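Local coordinates for protein phytase (Debaryomyces castellii, PDB 2GFI) that hydrolyses phytate (inositol hexakisphosphate) as a 3-phytase of the histidine acid phosphatase family, at residues Lys233-Phe238 with Leu245-Asp250. Numbering follows the deposited sequence.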
ATOM      1  N   LYS A 233       9.520 -15.707  29.859  1.00 23.88           N
ATOM      2  CA  LYS A 233       8.689 -14.539  30.037  1.00 24.40           C
ATOM      3  C   LYS A 233       7.385 -14.728  29.300  1.00 23.75           C
ATOM      4  O   LYS A 233       6.332 -14.389  29.829  1.00 23.62           O
ATOM      5  CB  LYS A 233       9.386 -13.260  29.571  1.00 24.98           C
ATOM      6  CG  LYS A 233      10.643 -12.909  30.379  1.00 28.74           C
ATOM      7  CD  LYS A 233      11.396 -11.751  29.733  1.00 34.72           C
ATOM      8  CE  LYS A 233      12.255 -11.012  30.738  1.00 34.02           C
ATOM      9  NZ  LYS A 233      13.523 -11.773  30.969  1.00 45.37           N
ATOM     10  N   ALA A 234       7.447 -15.289  28.094  1.00 22.86           N
ATOM     11  CA  ALA A 234       6.226 -15.471  27.318  1.00 22.69           C
ATOM     12  C   ALA A 234       5.318 -16.431  28.101  1.00 22.70           C
ATOM     13  O   ALA A 234       4.181 -16.092  28.391  1.00 21.90           O
ATOM     14  CB  ALA A 234       6.539 -15.993  25.933  1.00 21.83           C
ATOM     15  N   LEU A 235       5.870 -17.583  28.503  1.00 22.94           N
ATOM     16  CA  LEU A 235       5.181 -18.566  29.324  1.00 23.75           C
ATOM     17  C   LEU A 235       4.560 -17.970  30.582  1.00 23.79           C
ATOM     18  O   LEU A 235       3.388 -18.182  30.859  1.00 23.58           O
ATOM     19  CB  LEU A 235       6.139 -19.708  29.694  1.00 23.82           C
ATOM     20  CG  LEU A 235       5.523 -20.930  30.384  1.00 24.63           C
ATOM     21  CD1 LEU A 235       4.364 -21.542  29.552  1.00 24.42           C
ATOM     22  CD2 LEU A 235       6.581 -21.944  30.645  1.00 23.62           C
ATOM     23  N   ASN A 236       5.339 -17.207  31.333  1.00 24.61           N
ATOM     24  CA  ASN A 236       4.806 -16.577  32.542  1.00 25.62           C
ATOM     25  C   ASN A 236       3.673 -15.666  32.218  1.00 25.64           C
ATOM     26  O   ASN A 236       2.746 -15.558  33.007  1.00 26.65           O
ATOM     27  CB  ASN A 236       5.881 -15.806  33.318  1.00 25.92           C
ATOM     28  CG  ASN A 236       6.911 -16.706  33.894  1.00 26.03           C
ATOM     29  OD1 ASN A 236       6.668 -17.885  34.069  1.00 27.28           O
ATOM     30  ND2 ASN A 236       8.079 -16.171  34.174  1.00 29.71           N
ATOM     31  N   ARG A 237       3.716 -15.014  31.059  1.00 25.68           N
ATOM     32  CA  ARG A 237       2.587 -14.172  30.656  1.00 25.40           C
ATOM     33  C   ARG A 237       1.331 -15.007  30.411  1.00 25.68           C
ATOM     34  O   ARG A 237       0.214 -14.618  30.774  1.00 25.81           O
ATOM     35  CB  ARG A 237       2.933 -13.326  29.438  1.00 25.04           C
ATOM     36  CG  ARG A 237       1.906 -12.270  29.096  1.00 25.18           C
ATOM     37  CD  ARG A 237       2.390 -11.318  27.960  1.00 24.75           C
ATOM     38  NE  ARG A 237       2.613 -12.024  26.693  1.00 21.05           N
ATOM     39  CZ  ARG A 237       3.788 -12.285  26.119  1.00 22.86           C
ATOM     40  NH1 ARG A 237       4.946 -11.880  26.665  1.00 19.00           N
ATOM     41  NH2 ARG A 237       3.803 -12.959  24.955  1.00 22.77           N
ATOM     42  N   PHE A 238       1.524 -16.159  29.788  1.00 25.92           N
ATOM     43  CA  PHE A 238       0.422 -17.068  29.465  1.00 25.84           C
ATOM     44  C   PHE A 238      -0.154 -17.611  30.761  1.00 26.41           C
ATOM     45  O   PHE A 238      -1.379 -17.706  30.921  1.00 26.69           O
ATOM     46  CB  PHE A 238       0.934 -18.190  28.558  1.00 24.44           C
ATOM     47  CG  PHE A 238       1.457 -17.693  27.226  1.00 23.91           C
ATOM     48  CD1 PHE A 238       1.104 -16.421  26.751  1.00 22.38           C
ATOM     49  CD2 PHE A 238       2.302 -18.478  26.457  1.00 20.70           C
ATOM     50  CE1 PHE A 238       1.576 -15.956  25.535  1.00 22.33           C
ATOM     51  CE2 PHE A 238       2.781 -18.024  25.238  1.00 20.48           C
ATOM     52  CZ  PHE A 238       2.427 -16.754  24.773  1.00 21.68           C
ATOM     53  N   LEU A 245      -1.943 -23.311  33.926  1.00 30.01           N
ATOM     54  CA  LEU A 245      -1.623 -23.739  32.557  1.00 29.48           C
ATOM     55  C   LEU A 245      -0.293 -24.493  32.537  1.00 29.91           C
ATOM     56  O   LEU A 245       0.755 -23.962  32.934  1.00 29.76           O
ATOM     57  CB  LEU A 245      -1.566 -22.549  31.605  1.00 29.45           C
ATOM     58  CG  LEU A 245      -1.096 -22.907  30.195  1.00 27.90           C
ATOM     59  CD1 LEU A 245      -2.164 -23.729  29.440  1.00 23.40           C
ATOM     60  CD2 LEU A 245      -0.669 -21.657  29.454  1.00 27.36           C
ATOM     61  N   ASN A 246      -0.342 -25.739  32.092  1.00 30.15           N
ATOM     62  CA  ASN A 246       0.817 -26.597  32.207  1.00 30.57           C
ATOM     63  C   ASN A 246       1.482 -26.855  30.842  1.00 29.79           C
ATOM     64  O   ASN A 246       1.247 -27.881  30.201  1.00 29.92           O
ATOM     65  CB  ASN A 246       0.438 -27.908  32.922  1.00 31.39           C
ATOM     66  CG  ASN A 246       1.665 -28.739  33.325  1.00 33.61           C
ATOM     67  OD1 ASN A 246       2.806 -28.244  33.311  1.00 35.19           O
ATOM     68  ND2 ASN A 246       1.438 -30.008  33.661  1.00 35.88           N
ATOM     69  N   ILE A 247       2.282 -25.894  30.388  1.00 28.78           N
ATOM     70  CA  ILE A 247       3.100 -26.078  29.207  1.00 27.07           C
ATOM     71  C   ILE A 247       4.494 -25.591  29.532  1.00 26.92           C
ATOM     72  O   ILE A 247       4.696 -24.845  30.499  1.00 26.58           O
ATOM     73  CB  ILE A 247       2.515 -25.368  27.952  1.00 27.11           C
ATOM     74  CG1 ILE A 247       2.485 -23.842  28.118  1.00 26.68           C
ATOM     75  CG2 ILE A 247       1.108 -25.923  27.572  1.00 25.21           C
ATOM     76  CD1 ILE A 247       2.038 -23.071  26.834  1.00 26.67           C
ATOM     77  N   THR A 248       5.450 -26.036  28.731  1.00 26.63           N
ATOM     78  CA  THR A 248       6.853 -25.680  28.894  1.00 27.31           C
ATOM     79  C   THR A 248       7.308 -24.580  27.938  1.00 26.07           C
ATOM     80  O   THR A 248       6.586 -24.182  27.006  1.00 24.45           O
ATOM     81  CB  THR A 248       7.753 -26.928  28.676  1.00 28.21           C
ATOM     82  OG1 THR A 248       7.494 -27.467  27.385  1.00 28.59           O
ATOM     83  CG2 THR A 248       7.336 -28.100  29.624  1.00 30.50           C
ATOM     84  N   GLU A 249       8.528 -24.119  28.198  1.00 26.14           N
ATOM     85  CA  GLU A 249       9.272 -23.201  27.358  1.00 26.41           C
ATOM     86  C   GLU A 249       9.475 -23.809  25.982  1.00 26.12           C
ATOM     87  O   GLU A 249       9.336 -23.105  25.003  1.00 25.30           O
ATOM     88  CB  GLU A 249      10.624 -22.912  27.979  1.00 26.61           C
ATOM     89  CG  GLU A 249      10.613 -21.731  28.919  1.00 31.06           C
ATOM     90  CD  GLU A 249      10.446 -22.109  30.374  1.00 34.72           C
ATOM     91  OE1 GLU A 249       9.934 -23.212  30.660  1.00 37.97           O
ATOM     92  OE2 GLU A 249      10.831 -21.293  31.243  1.00 37.70           O
ATOM     93  N   ASP A 250       9.771 -25.114  25.948  1.00 26.26           N
ATOM     94  CA  ASP A 250       9.812 -25.942  24.750  1.00 28.05           C
ATOM     95  C   ASP A 250       8.532 -25.879  23.941  1.00 27.07           C
ATOM     96  O   ASP A 250       8.592 -25.790  22.732  1.00 27.58           O
ATOM     97  CB  ASP A 250      10.066 -27.432  25.112  1.00 29.59           C
ATOM     98  CG  ASP A 250      10.195 -28.354  23.853  1.00 35.20           C
ATOM     99  OD1 ASP A 250      11.079 -28.020  22.994  1.00 40.28           O
ATOM    100  OD2 ASP A 250       9.493 -29.436  23.642  1.00 38.58           O
TER
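Leu235 makes most of the helix's side of this contact, reaching from helix 229-241 to Ile247 and Glu249 where the chain leads into helix 249-266. Its CG stands anti to the backbone N (chi1 -171°), which carries CG toward the loop and lets the two methyls reach Ile247 and Glu249. Leu235 CD1 meets Ile247 CG1 at 3.3 Å, tighter than usual for two carbons, and the two side chains run past each other in opposite directions. Ile247 CD1 follows at 3.9 Å from the same methyl, Leu235 CD1. A second apolar pair lies one turn on, where Phe238 CB touches Leu245 CD2 at 3.9 Å through its methylene, not its ring. Ala234 O of the same helix sits above the ring, near its margin.

Polar groups meet the leucine without bonding to it. Both Leu235 methyls, CD1 and CD2, lie 3.5 Å from the carbonyl oxygen Ile247 O. Glu249, its chain bent at chi2 (96°), crosses Leu235 at about a right angle and brings OE1 to 3.6 Å from Leu235 CD2; its other oxygen, OE2, is hydrogen-bonded to Thr232 OG1 of helix 229-241. Thr248 is the N-cap of helix 249-266, its side chain capping a backbone N in the first turn while its own N is hydrogen-bonded to Asp251 OD2.

Leu90 of helix 77-91 touches Leu245 and Ile247, while Val252 packs on Leu235 and Ile247. Shortening Leu235 to an alanine would probably open a gap beside Ile247 CG1 and its carbonyl oxygen and cost the Glu249 carboxylate a methyl neighbour. The chemistry thus implies that the connection between helices 229-241 and 249-266 is held to the first helix by buried aliphatic packing, with a polar tie from Glu249 to Thr232 at its edge, away from the predicted catalytic residues.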